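Local coordinates for restriction endonuclease (Mycobacterium sp., PDB 4F0Q) that cleaves DNA that carries methylated cytosine, acting as a tetrameric, modification-dependent restriction endonuclease, at the interface of chains A and B and the interface of chains A and C. Residues are numbered along the deposited sequence; one frame, centred on the assembly and turned at random. Chains: chain A/B/C, Restriction endonuclease.

Contact 1: the interface of chains A and B. Residues chain A 447-448, 452; chain B 104, 111, 113, 185-186, 207.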
loop_
_atom_site.group_PDB
_atom_site.type_symbol
_atom_site.label_atom_id
_atom_site.label_comp_id
_atom_site.label_asym_id
_atom_site.label_seq_id
_atom_site.Cartn_x
_atom_site.Cartn_y
_atom_site.Cartn_z
ATOM N N HIS A 447 10.558 15.316 14.677
ATOM C CA HIS A 447 9.340 16.075 14.419
ATOM C C HIS A 447 9.128 16.254 12.919
ATOM O O HIS A 447 8.562 17.253 12.473
ATOM C CB HIS A 447 9.399 17.436 15.117
ATOM C CG HIS A 447 8.057 18.067 15.321
ATOM N ND1 HIS A 447 7.131 17.575 16.215
ATOM C CD2 HIS A 447 7.485 19.152 14.746
ATOM C CE1 HIS A 447 6.047 18.328 16.183
ATOM N NE2 HIS A 447 6.235 19.292 15.299
ATOM N N ARG A 448 9.585 15.277 12.144
ATOM C CA ARG A 448 9.480 15.341 10.693
ATOM C C ARG A 448 8.105 14.895 10.213
ATOM O O ARG A 448 7.409 14.145 10.900
ATOM C CB ARG A 448 10.554 14.468 10.042
ATOM C CG ARG A 448 11.965 14.732 10.532
ATOM C CD ARG A 448 12.965 13.870 9.779
ATOM N NE ARG A 448 14.309 13.960 10.340
ATOM C CZ ARG A 448 15.356 13.285 9.877
ATOM N NH1 ARG A 448 15.217 12.469 8.841
ATOM N NH2 ARG A 448 16.544 13.425 10.449
ATOM N N GLU A 452 8.411 12.613 4.741
ATOM C CA GLU A 452 9.869 12.675 4.784
ATOM C C GLU A 452 10.523 11.304 4.979
ATOM O O GLU A 452 11.721 11.147 4.738
ATOM C CB GLU A 452 10.334 13.647 5.874
ATOM C CG GLU A 452 9.847 15.078 5.678
ATOM C CD GLU A 452 10.305 16.019 6.783
ATOM O OE1 GLU A 452 11.508 16.012 7.121
ATOM O OE2 GLU A 452 9.458 16.767 7.316
ATOM N N GLU B 104 14.031 21.352 3.794
ATOM C CA GLU B 104 12.600 21.156 3.991
ATOM C C GLU B 104 12.072 22.050 5.111
ATOM O O GLU B 104 12.382 21.840 6.284
ATOM C CB GLU B 104 12.304 19.687 4.300
ATOM C CG GLU B 104 10.838 19.298 4.170
ATOM C CD GLU B 104 10.384 19.193 2.726
ATOM O OE1 GLU B 104 11.240 19.264 1.820
ATOM O OE2 GLU B 104 9.166 19.036 2.497
ATOM N N HIS B 111 9.444 23.010 12.444
ATOM C CA HIS B 111 10.483 22.050 12.090
ATOM C C HIS B 111 11.130 22.382 10.751
ATOM O O HIS B 111 10.441 22.670 9.776
ATOM C CB HIS B 111 9.920 20.628 12.053
ATOM C CG HIS B 111 10.886 19.614 11.523
ATOM N ND1 HIS B 111 12.030 19.251 12.199
ATOM C CD2 HIS B 111 10.882 18.896 10.375
ATOM C CE1 HIS B 111 12.689 18.349 11.493
ATOM N NE2 HIS B 111 12.013 18.116 10.382
ATOM N N ARG B 113 14.297 20.928 8.078
ATOM C CA ARG B 113 15.348 19.986 7.729
ATOM C C ARG B 113 16.397 20.685 6.881
ATOM O O ARG B 113 16.158 20.965 5.708
ATOM C CB ARG B 113 14.776 18.821 6.937
ATOM C CG ARG B 113 15.793 17.740 6.644
ATOM C CD ARG B 113 15.931 16.772 7.813
ATOM N NE ARG B 113 16.597 15.538 7.404
ATOM C CZ ARG B 113 17.768 15.117 7.865
ATOM N NH1 ARG B 113 18.418 15.828 8.771
ATOM N NH2 ARG B 113 18.282 13.978 7.418
ATOM N N GLU B 185 18.344 19.979 17.158
ATOM C CA GLU B 185 17.893 18.837 17.948
ATOM C C GLU B 185 18.484 17.516 17.459
ATOM O O GLU B 185 18.383 16.494 18.137
ATOM C CB GLU B 185 16.361 18.770 18.001
ATOM C CG GLU B 185 15.677 18.647 16.651
ATOM C CD GLU B 185 14.162 18.668 16.763
ATOM O OE1 GLU B 185 13.483 18.688 15.714
ATOM O OE2 GLU B 185 13.650 18.669 17.903
ATOM N N ARG B 186 19.109 17.548 16.286
ATOM C CA ARG B 186 19.730 16.357 15.717
ATOM C C ARG B 186 20.687 16.707 14.582
ATOM O O ARG B 186 20.342 17.475 13.685
ATOM C CB ARG B 186 18.662 15.380 15.213
ATOM C CG ARG B 186 19.219 14.058 14.706
ATOM C CD ARG B 186 18.130 13.203 14.079
ATOM N NE ARG B 186 17.061 12.889 15.022
ATOM C CZ ARG B 186 16.998 11.771 15.739
ATOM N NH1 ARG B 186 17.945 10.850 15.622
ATOM N NH2 ARG B 186 15.986 11.572 16.572
ATOM N N ASP B 207 18.320 18.548 11.999
ATOM C CA ASP B 207 16.939 18.717 12.432
ATOM C C ASP B 207 16.839 19.959 13.310
ATOM O O ASP B 207 17.422 20.019 14.395
ATOM C CB ASP B 207 16.444 17.484 13.189
ATOM C CG ASP B 207 16.167 16.310 12.271
ATOM O OD1 ASP B 207 15.023 16.195 11.785
ATOM O OD2 ASP B 207 17.093 15.505 12.033
HETATM O O HOH W 1 12.920 16.606 14.201
#
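A:His447 and A:Arg448 lie in an irregular stretch of backbone, the second residue nearly extended (phi -83°, psi 156°), just ahead of the C-terminal 3-10 helix 450-455, and they run across strands 111-115 and 199-210 of chain B. In this tetrameric MspJI-type endonuclease, the C-terminal tail of one subunit thus docks on a neighbour's AspBHI-like N-terminal region. A:Arg448 carries the contact. Its chain is extended from CG to NE and brings the guanidinium side-on to the carboxylate of B:Asp207, which it meets nearly coplanar. A:Arg448 NE donates to OD1 of B:Asp207 at 2.8 Å, and NH2 of A:Arg448 donates to OD2 at 2.7 Å; both oxygens use their syn lone pairs. One face of this guanidinium is covered by that of B:Arg113, stacked with planes 22° apart and with B:Arg113 CZ 3.3 Å from A:Arg448 NH2. B:Arg113, bent at chi2, also forms a longer salt bridge to B:Asp207, so the shared carboxylate probably offsets the repulsion of the stacked cations. Farther back, CG of A:Arg448 packs 3.4 Å from NE2 of B:His111. The carbonyl O of A:His447 sits over a face of the B:His111 imidazole, 3.4 Å from CG and offset toward the rim. A water 2.7 Å from A:His447 N links this backbone amide to B:Glu185 OE1 and B:Asp207 OD1. A:Glu452 and B:His111 point tip to tip, nearly coplanar, but OE1 and NE2 remain 3.9 Å apart.

Contact 2: the interface of chains A and B. Residues chain A 368-369, 371-372, 374-376, 404; chain B 368, 371-372, 374-375, 398, 404.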
loop_
_atom_site.group_PDB
_atom_site.type_symbol
_atom_site.label_atom_id
_atom_site.label_comp_id
_atom_site.label_asym_id
_atom_site.label_seq_id
_atom_site.Cartn_x
_atom_site.Cartn_y
_atom_site.Cartn_z
ATOM N N GLU A 368 -13.736 4.140 16.630
ATOM C CA GLU A 368 -13.271 5.523 16.599
ATOM C C GLU A 368 -11.750 5.577 16.711
ATOM O O GLU A 368 -11.087 6.333 15.997
ATOM C CB GLU A 368 -13.904 6.338 17.730
ATOM C CG GLU A 368 -15.412 6.508 17.624
ATOM C CD GLU A 368 -16.173 5.547 18.514
ATOM O OE1 GLU A 368 -15.522 4.746 19.216
ATOM O OE2 GLU A 368 -17.421 5.596 18.518
ATOM N N GLN A 369 -11.211 4.760 17.609
ATOM C CA GLN A 369 -9.778 4.730 17.874
ATOM C C GLN A 369 -8.957 4.290 16.663
ATOM O O GLN A 369 -7.866 4.810 16.429
ATOM C CB GLN A 369 -9.481 3.843 19.087
ATOM C CG GLN A 369 -9.950 4.445 20.405
ATOM C CD GLN A 369 -10.058 3.422 21.519
ATOM O OE1 GLN A 369 -9.768 2.244 21.326
ATOM N NE2 GLN A 369 -10.483 3.870 22.694
ATOM N N ALA A 371 -10.238 4.484 13.505
ATOM C CA ALA A 371 -10.574 5.481 12.496
ATOM C C ALA A 371 -9.719 6.737 12.637
ATOM O O ALA A 371 -9.495 7.452 11.661
ATOM C CB ALA A 371 -12.049 5.832 12.562
ATOM N N ARG A 372 -9.242 7.002 13.850
ATOM C CA ARG A 372 -8.387 8.161 14.085
ATOM C C ARG A 372 -7.053 8.009 13.363
ATOM O O ARG A 372 -6.414 8.997 12.996
ATOM C CB ARG A 372 -8.160 8.384 15.580
ATOM C CG ARG A 372 -7.539 9.734 15.899
ATOM C CD ARG A 372 -7.342 9.929 17.389
ATOM N NE ARG A 372 -6.791 11.247 17.686
ATOM C CZ ARG A 372 -6.401 11.639 18.893
ATOM N NH1 ARG A 372 -6.496 10.809 19.923
ATOM N NH2 ARG A 372 -5.912 12.858 19.070
ATOM N N VAL A 374 -6.805 5.715 10.635
ATOM C CA VAL A 374 -7.185 5.518 9.239
ATOM C C VAL A 374 -7.407 6.850 8.518
ATOM O O VAL A 374 -7.023 7.010 7.359
ATOM C CB VAL A 374 -8.447 4.638 9.117
ATOM C CG1 VAL A 374 -8.884 4.524 7.665
ATOM C CG2 VAL A 374 -8.187 3.261 9.702
ATOM N N ALA A 375 -8.011 7.807 9.215
ATOM C CA ALA A 375 -8.301 9.117 8.636
ATOM C C ALA A 375 -7.031 9.862 8.232
ATOM O O ALA A 375 -7.052 10.703 7.334
ATOM C CB ALA A 375 -9.123 9.955 9.604
ATOM N N ARG A 376 -5.927 9.547 8.902
ATOM C CA ARG A 376 -4.645 10.183 8.618
ATOM C C ARG A 376 -4.006 9.636 7.344
ATOM O O ARG A 376 -3.107 10.257 6.775
ATOM C CB ARG A 376 -3.691 9.994 9.798
ATOM C CG ARG A 376 -4.031 10.835 11.015
ATOM C CD ARG A 376 -3.740 12.302 10.757
ATOM N NE ARG A 376 -2.362 12.507 10.322
ATOM C CZ ARG A 376 -1.333 12.660 11.149
ATOM N NH1 ARG A 376 -1.523 12.632 12.461
ATOM N NH2 ARG A 376 -0.113 12.841 10.663
ATOM N N TYR A 404 -10.399 -0.548 4.974
ATOM C CA TYR A 404 -9.347 0.215 5.636
ATOM C C TYR A 404 -8.007 -0.508 5.552
ATOM O O TYR A 404 -7.865 -1.620 6.059
ATOM C CB TYR A 404 -9.704 0.477 7.101
ATOM C CG TYR A 404 -10.853 1.439 7.299
ATOM C CD1 TYR A 404 -11.260 2.288 6.279
ATOM C CD2 TYR A 404 -11.530 1.500 8.511
ATOM C CE1 TYR A 404 -12.308 3.169 6.460
ATOM C CE2 TYR A 404 -12.580 2.376 8.700
ATOM C CZ TYR A 404 -12.965 3.207 7.672
ATOM O OH TYR A 404 -14.010 4.081 7.858
ATOM N N GLU B 368 -11.470 11.396 17.649
ATOM C CA GLU B 368 -11.662 10.070 17.071
ATOM C C GLU B 368 -13.093 9.881 16.573
ATOM O O GLU B 368 -13.331 9.159 15.604
ATOM C CB GLU B 368 -11.272 8.965 18.059
ATOM C CG GLU B 368 -11.988 9.016 19.399
ATOM C CD GLU B 368 -11.244 9.844 20.429
ATOM O OE1 GLU B 368 -10.358 10.632 20.036
ATOM O OE2 GLU B 368 -11.542 9.703 21.634
ATOM N N ALA B 371 -13.098 11.567 13.356
ATOM C CA ALA B 371 -12.309 10.735 12.456
ATOM C C ALA B 371 -13.086 9.504 11.997
ATOM O O ALA B 371 -12.803 8.946 10.936
ATOM C CB ALA B 371 -11.010 10.328 13.120
ATOM N N ARG B 372 -14.065 9.084 12.793
ATOM C CA ARG B 372 -14.934 7.976 12.409
ATOM C C ARG B 372 -15.768 8.360 11.190
ATOM O O ARG B 372 -16.216 7.501 10.432
ATOM C CB ARG B 372 -15.836 7.561 13.573
ATOM C CG ARG B 372 -16.546 6.231 13.359
ATOM C CD ARG B 372 -17.315 5.796 14.596
ATOM N NE ARG B 372 -17.910 4.473 14.428
ATOM C CZ ARG B 372 -18.621 3.848 15.360
ATOM N NH1 ARG B 372 -18.831 4.422 16.537
ATOM N NH2 ARG B 372 -19.123 2.644 15.116
ATOM N N VAL B 374 -14.541 11.047 9.073
ATOM C CA VAL B 374 -13.527 11.408 8.082
ATOM C C VAL B 374 -12.987 10.191 7.326
ATOM O O VAL B 374 -12.737 10.257 6.121
ATOM C CB VAL B 374 -12.341 12.154 8.730
ATOM C CG1 VAL B 374 -11.366 12.634 7.664
ATOM C CG2 VAL B 374 -12.837 13.322 9.560
ATOM N N ALA B 375 -12.820 9.081 8.039
ATOM C CA ALA B 375 -12.232 7.869 7.469
ATOM C C ALA B 375 -13.054 7.284 6.320
ATOM O O ALA B 375 -12.524 6.568 5.470
ATOM C CB ALA B 375 -12.024 6.824 8.555
ATOM N N GLU B 398 -7.113 18.744 14.766
ATOM C CA GLU B 398 -6.930 17.602 13.875
ATOM C C GLU B 398 -7.543 17.862 12.502
ATOM O O GLU B 398 -6.940 17.547 11.476
ATOM C CB GLU B 398 -7.535 16.339 14.493
ATOM C CG GLU B 398 -7.415 15.095 13.629
ATOM C CD GLU B 398 -8.013 13.866 14.287
ATOM O OE1 GLU B 398 -7.366 13.301 15.194
ATOM O OE2 GLU B 398 -9.133 13.464 13.900
ATOM N N TYR B 404 -9.138 18.091 6.995
ATOM C CA TYR B 404 -10.301 17.220 6.873
ATOM C C TYR B 404 -11.498 17.989 6.326
ATOM O O TYR B 404 -11.920 18.986 6.913
ATOM C CB TYR B 404 -10.661 16.596 8.224
ATOM C CG TYR B 404 -9.663 15.578 8.731
ATOM C CD1 TYR B 404 -8.687 15.054 7.894
ATOM C CD2 TYR B 404 -9.705 15.135 10.047
ATOM C CE1 TYR B 404 -7.776 14.121 8.355
ATOM C CE2 TYR B 404 -8.802 14.202 10.518
ATOM C CZ TYR B 404 -7.838 13.700 9.668
ATOM O OH TYR B 404 -6.936 12.771 10.131
HETATM O O HOH W 2 -14.716 5.023 10.674
#
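Small apolar groups form the centre of this helix-to-helix contact between the endonuclease regions of two subunits. CB of B:Ala371 packs 3.5 Å from CA of A:Arg372, and A:Ala371 CB meets B:Arg372 CA in the reciprocal position, so the two backbones approach closely. The tyrosines repeat the approximate symmetry: OH of A:Tyr404 lies 3.5 Å from CB of B:Ala375, whereas OH of B:Tyr404 reaches CD of A:Arg376 at 3.3 Å. Each tyrosine ring has CG1 of its own chain's Val374 against one face, which should help to hold its rotation.

The charged contacts are less alike. B:Arg372, extended from CG to NE, donates from NH1 to OE2 of A:Glu368 at 2.7 Å, but reaches it from above the carboxylate plane with a bent angle of 117° at the hydrogen. A:Arg372, equally extended, instead turns NE to OE1 of B:Glu398 at 3.3 Å, nearly along the C-O axis. B:Glu368, with CG in the crowded position between N and the carbonyl carbon (chi1 56°), makes a looser salt bridge to A:Arg372.

Water joins A:Tyr404 OH to the carbonyl O of B:Arg372. Helix 367-374 of each chain supplies the core, flanked by Tyr404, two residues before strand 406-409, and, from chain B, by helix 393-401.

Contact 3: the interface of chains A and C. Residues chain A 185, 254, 256-258, 260; chain C 313, 319-321.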
loop_
_atom_site.group_PDB
_atom_site.type_symbol
_atom_site.label_atom_id
_atom_site.label_comp_id
_atom_site.label_asym_id
_atom_site.label_seq_id
_atom_site.Cartn_x
_atom_site.Cartn_y
_atom_site.Cartn_z
ATOM N N GLU A 185 7.177 -23.287 -1.763
ATOM C CA GLU A 185 7.231 -21.967 -2.375
ATOM C C GLU A 185 8.537 -21.265 -2.029
ATOM O O GLU A 185 9.122 -20.575 -2.866
ATOM C CB GLU A 185 6.041 -21.112 -1.940
ATOM C CG GLU A 185 5.996 -19.747 -2.606
ATOM C CD GLU A 185 4.830 -18.905 -2.133
ATOM O OE1 GLU A 185 4.305 -19.176 -1.033
ATOM O OE2 GLU A 185 4.435 -17.975 -2.867
ATOM N N LEU A 254 5.177 -19.493 -11.988
ATOM C CA LEU A 254 4.167 -18.568 -12.488
ATOM C C LEU A 254 2.763 -18.983 -12.058
ATOM O O LEU A 254 1.865 -18.147 -11.945
ATOM C CB LEU A 254 4.239 -18.467 -14.015
ATOM C CG LEU A 254 5.273 -17.519 -14.635
ATOM C CD1 LEU A 254 6.704 -17.932 -14.313
ATOM C CD2 LEU A 254 5.069 -17.437 -16.139
ATOM N N ILE A 256 2.045 -20.647 -9.154
ATOM C CA ILE A 256 1.928 -20.580 -7.695
ATOM C C ILE A 256 1.051 -19.443 -7.128
ATOM O O ILE A 256 0.253 -19.684 -6.221
ATOM C CB ILE A 256 3.318 -20.586 -7.010
ATOM C CG1 ILE A 256 4.139 -21.785 -7.491
ATOM C CG2 ILE A 256 3.176 -20.612 -5.497
ATOM C CD1 ILE A 256 5.492 -21.907 -6.827
ATOM N N PRO A 257 1.182 -18.208 -7.654
ATOM C CA PRO A 257 0.338 -17.144 -7.092
ATOM C C PRO A 257 -1.162 -17.308 -7.354
ATOM O O PRO A 257 -1.940 -16.480 -6.887
ATOM C CB PRO A 257 0.843 -15.883 -7.804
ATOM C CG PRO A 257 2.221 -16.212 -8.231
ATOM C CD PRO A 257 2.182 -17.661 -8.589
ATOM N N GLY A 258 -1.561 -18.349 -8.080
ATOM C CA GLY A 258 -2.961 -18.529 -8.419
ATOM C C GLY A 258 -3.521 -19.914 -8.161
ATOM O O GLY A 258 -4.656 -20.205 -8.539
ATOM N N ARG A 260 -3.119 -21.487 -4.921
ATOM C CA ARG A 260 -3.207 -21.705 -3.482
ATOM C C ARG A 260 -4.643 -21.968 -3.043
ATOM O O ARG A 260 -5.582 -21.375 -3.574
ATOM C CB ARG A 260 -2.639 -20.507 -2.719
ATOM C CG ARG A 260 -1.351 -20.800 -1.972
ATOM C CD ARG A 260 -0.890 -19.586 -1.185
ATOM N NE ARG A 260 -0.469 -18.495 -2.057
ATOM C CZ ARG A 260 0.795 -18.255 -2.391
ATOM N NH1 ARG A 260 1.761 -19.028 -1.919
ATOM N NH2 ARG A 260 1.093 -17.241 -3.192
ATOM N N ARG C 313 7.091 -10.458 -5.797
ATOM C CA ARG C 313 7.376 -11.637 -4.980
ATOM C C ARG C 313 8.861 -11.822 -4.677
ATOM O O ARG C 313 9.235 -12.745 -3.954
ATOM C CB ARG C 313 6.824 -12.901 -5.645
ATOM C CG ARG C 313 5.312 -13.033 -5.593
ATOM C CD ARG C 313 4.862 -14.299 -6.303
ATOM N NE ARG C 313 5.376 -15.499 -5.648
ATOM C CZ ARG C 313 5.609 -16.651 -6.270
ATOM N NH1 ARG C 313 5.384 -16.762 -7.572
ATOM N NH2 ARG C 313 6.076 -17.689 -5.592
ATOM N N TYR C 319 1.977 -12.051 -2.990
ATOM C CA TYR C 319 1.222 -11.533 -4.122
ATOM C C TYR C 319 0.217 -12.565 -4.618
ATOM O O TYR C 319 0.578 -13.700 -4.930
ATOM C CB TYR C 319 2.167 -11.128 -5.257
ATOM C CG TYR C 319 1.486 -10.427 -6.413
ATOM C CD1 TYR C 319 1.352 -9.046 -6.429
ATOM C CD2 TYR C 319 0.985 -11.145 -7.493
ATOM C CE1 TYR C 319 0.732 -8.398 -7.481
ATOM C CE2 TYR C 319 0.363 -10.506 -8.550
ATOM C CZ TYR C 319 0.241 -9.131 -8.539
ATOM O OH TYR C 319 -0.374 -8.487 -9.587
ATOM N N LYS C 320 -1.048 -12.165 -4.686
ATOM C CA LYS C 320 -2.098 -13.041 -5.184
ATOM C C LYS C 320 -2.437 -12.704 -6.630
ATOM O O LYS C 320 -2.630 -11.540 -6.980
ATOM C CB LYS C 320 -3.350 -12.934 -4.309
ATOM C CG LYS C 320 -4.575 -13.638 -4.877
ATOM C CD LYS C 320 -4.348 -15.134 -5.021
ATOM C CE LYS C 320 -5.510 -15.798 -5.741
ATOM N NZ LYS C 320 -5.310 -17.263 -5.902
ATOM N N GLU C 321 -2.498 -13.733 -7.469
ATOM C CA GLU C 321 -2.895 -13.563 -8.860
ATOM C C GLU C 321 -4.357 -13.147 -8.940
ATOM O O GLU C 321 -5.222 -13.763 -8.320
ATOM C CB GLU C 321 -2.676 -14.860 -9.642
ATOM C CG GLU C 321 -3.293 -14.859 -11.032
ATOM C CD GLU C 321 -3.061 -16.160 -11.775
ATOM O OE1 GLU C 321 -3.979 -16.605 -12.496
ATOM O OE2 GLU C 321 -1.961 -16.735 -11.641
HETATM O O HOH W 3 4.422 -15.042 -3.071
#
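C:Arg313 reaches from one endonuclease region into the neighbouring subunit, between a proline and a glutamate. From CB, its chain leaves with CG anti to the carbonyl carbon and stays extended until it bends at chi3 (63°). C:Arg313 CD packs 3.8 Å from CG of A:Pro257, crossing the pyrrolidine at about a right angle. C:Arg313 NE next contacts a water at 2.8 Å, which in turn touches OE2 of A:Glu185. At the tip the branches part: C:Arg313 NH1 lies 3.3 Å from CG of A:Pro257, while C:Arg313 NH2 forms a salt bridge with A:Glu185 OE2 at 3.2 Å, its hydrogen bond weak and bent.

That glutamate is positioned from its own side. NH1 of A:Arg260 donates to A:Glu185 OE1 at 2.7 Å and also bonds OE2, approaching both oxygens from above the carboxylate plane. The carboxylate therefore lies between two arginines and would be expected to stay ionised.

Backbone pairing closes the contact: C:Glu321 N donates almost straight (168° at the hydrogen) to the carbonyl O of A:Pro257 at 2.9 Å, although from above the carbonyl plane. CD of C:Lys320 runs over the same oxygen. In the fold, 3-10 helix 256-258 of chain A abuts strand 318-324 of chain C, with C:Arg313 approaching from the preceding loop and A:Glu185 from the long strand 175-193.

Contact 4: the interface of chains A and C. Residues chain A 311-312, 382, 405-408; chain C 341-343, 348.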
loop_
_atom_site.group_PDB
_atom_site.type_symbol
_atom_site.label_atom_id
_atom_site.label_comp_id
_atom_site.label_asym_id
_atom_site.label_seq_id
_atom_site.Cartn_x
_atom_site.Cartn_y
_atom_site.Cartn_z
ATOM N N VAL A 311 6.798 -7.834 12.201
ATOM C CA VAL A 311 5.604 -8.394 11.578
ATOM C C VAL A 311 5.625 -8.173 10.070
ATOM O O VAL A 311 5.288 -9.071 9.298
ATOM C CB VAL A 311 4.316 -7.788 12.181
ATOM C CG1 VAL A 311 3.102 -8.150 11.346
ATOM C CG2 VAL A 311 4.131 -8.253 13.617
ATOM N N PHE A 312 6.035 -6.980 9.654
ATOM C CA PHE A 312 6.144 -6.686 8.231
ATOM C C PHE A 312 7.247 -7.485 7.542
ATOM O O PHE A 312 7.040 -8.000 6.445
ATOM C CB PHE A 312 6.319 -5.187 7.981
ATOM C CG PHE A 312 5.039 -4.406 8.080
ATOM C CD1 PHE A 312 3.996 -4.650 7.198
ATOM C CD2 PHE A 312 4.879 -3.426 9.045
ATOM C CE1 PHE A 312 2.817 -3.934 7.281
ATOM C CE2 PHE A 312 3.703 -2.707 9.135
ATOM C CZ PHE A 312 2.670 -2.962 8.251
ATOM N N ILE A 382 -0.120 3.090 4.384
ATOM C CA ILE A 382 -0.795 2.044 5.140
ATOM C C ILE A 382 -0.662 2.327 6.629
ATOM O O ILE A 382 0.190 3.110 7.045
ATOM C CB ILE A 382 -0.229 0.643 4.837
ATOM C CG1 ILE A 382 1.215 0.531 5.329
ATOM C CG2 ILE A 382 -0.329 0.333 3.349
ATOM C CD1 ILE A 382 1.744 -0.883 5.342
ATOM N N PRO A 405 -7.017 0.125 4.907
ATOM C CA PRO A 405 -5.673 -0.448 4.782
ATOM C C PRO A 405 -4.880 -0.335 6.081
ATOM O O PRO A 405 -3.900 0.408 6.141
ATOM C CB PRO A 405 -5.028 0.420 3.704
ATOM C CG PRO A 405 -5.716 1.734 3.826
ATOM C CD PRO A 405 -7.134 1.418 4.208
ATOM N N VAL A 406 -5.302 -1.068 7.104
ATOM C CA VAL A 406 -4.626 -1.030 8.395
ATOM C C VAL A 406 -4.308 -2.435 8.903
ATOM O O VAL A 406 -5.175 -3.308 8.940
ATOM C CB VAL A 406 -5.455 -0.251 9.446
ATOM C CG1 VAL A 406 -6.900 -0.735 9.462
ATOM C CG2 VAL A 406 -4.823 -0.364 10.826
ATOM N N VAL A 407 -3.052 -2.650 9.278
ATOM C CA VAL A 407 -2.624 -3.926 9.834
ATOM C C VAL A 407 -2.947 -3.978 11.322
ATOM O O VAL A 407 -2.585 -3.075 12.076
ATOM C CB VAL A 407 -1.114 -4.148 9.628
ATOM C CG1 VAL A 407 -0.677 -5.460 10.260
ATOM C CG2 VAL A 407 -0.771 -4.123 8.148
ATOM N N LEU A 408 -3.634 -5.037 11.740
ATOM C CA LEU A 408 -4.033 -5.182 13.135
ATOM C C LEU A 408 -3.086 -6.092 13.906
ATOM O O LEU A 408 -2.867 -7.242 13.528
ATOM C CB LEU A 408 -5.462 -5.719 13.231
ATOM C CG LEU A 408 -6.567 -4.845 12.637
ATOM C CD1 LEU A 408 -7.934 -5.454 12.908
ATOM C CD2 LEU A 408 -6.487 -3.429 13.186
ATOM N N MET C 341 -0.282 -7.818 3.176
ATOM C CA MET C 341 0.899 -7.268 3.833
ATOM C C MET C 341 0.958 -7.417 5.354
ATOM O O MET C 341 0.018 -7.072 6.070
ATOM C CB MET C 341 1.111 -5.802 3.437
ATOM C CG MET C 341 1.366 -5.602 1.953
ATOM S SD MET C 341 2.338 -4.130 1.586
ATOM C CE MET C 341 1.312 -2.857 2.308
ATOM N N GLY C 342 2.083 -7.954 5.826
ATOM C CA GLY C 342 2.452 -7.884 7.229
ATOM C C GLY C 342 1.880 -8.934 8.159
ATOM O O GLY C 342 2.534 -9.936 8.451
ATOM N N SER C 343 0.659 -8.686 8.622
ATOM C CA SER C 343 0.052 -9.405 9.742
ATOM C C SER C 343 0.182 -10.935 9.749
ATOM O O SER C 343 0.657 -11.509 10.739
ATOM C CB SER C 343 -1.423 -9.012 9.878
ATOM O OG SER C 343 -1.989 -9.568 11.062
ATOM N N THR C 348 -4.003 -7.786 5.965
ATOM C CA THR C 348 -4.611 -6.700 5.222
ATOM C C THR C 348 -4.193 -6.809 3.762
ATOM O O THR C 348 -3.003 -6.841 3.449
ATOM C CB THR C 348 -4.218 -5.333 5.803
ATOM O OG1 THR C 348 -4.680 -5.238 7.156
ATOM C CG2 THR C 348 -4.832 -4.207 4.988
#
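The carbonyl O of A:Val406 is gripped across the interface by one hydrogen bond, from the hydroxyl OG1 of C:Thr348 at 2.7 Å. The hydroxyl approaches from above the carbonyl plane, at a C=O...O angle of 111°, and so does not point at a lone pair. With OG1 anti to the carbonyl carbon (chi1 -61°), CG2 of C:Thr348 is turned toward CA of A:Pro405, and the threonine straddles the start of the strand with a polar and an apolar branch.

The remaining contacts between these two endonuclease regions are mainly apolar. CG1 of A:Val407, anti to the backbone N, packs 3.6 Å from CB of C:Ser343, while its CG2 faces the carbonyl O of C:Met341. CE of C:Met341, swung round by the bend at chi3 (-58°), meets CD1 of A:Ile382 at 3.6 Å and also touches its CG2. The ring atom CD1 of A:Phe312 rests 3.6 Å from CA of C:Gly342. Strain is suggested nearby, where the carbonyl O atoms of A:Val311 and C:Gly342, both acceptors, are 3.0 Å apart.

Chain C contributes the turn between strands 335-341 and 348-357; it inserts between helix 297-314 and strand 406-409 of chain A, with strand 381-387 beside the methionine tip.

Chain A meets two neighbours in different ways. Contacts 1 and 2, about 25 Å apart between the centres of their C-alpha atoms, both face chain B, and that interface is not an exact two-fold. Contacts 3 and 4, about 19 Å apart, belong to the two-fold interface with chain C, so each has a twin. Contacts 2 and 4 are only about 17 Å apart and use adjoining residues of chain A, A:Tyr404 and A:Pro405, which may couple the two interfaces mechanically. B:Glu185 in contact 1 and A:Glu185 in contact 3 show one sequence position serving different partners, consistent with the tetramer.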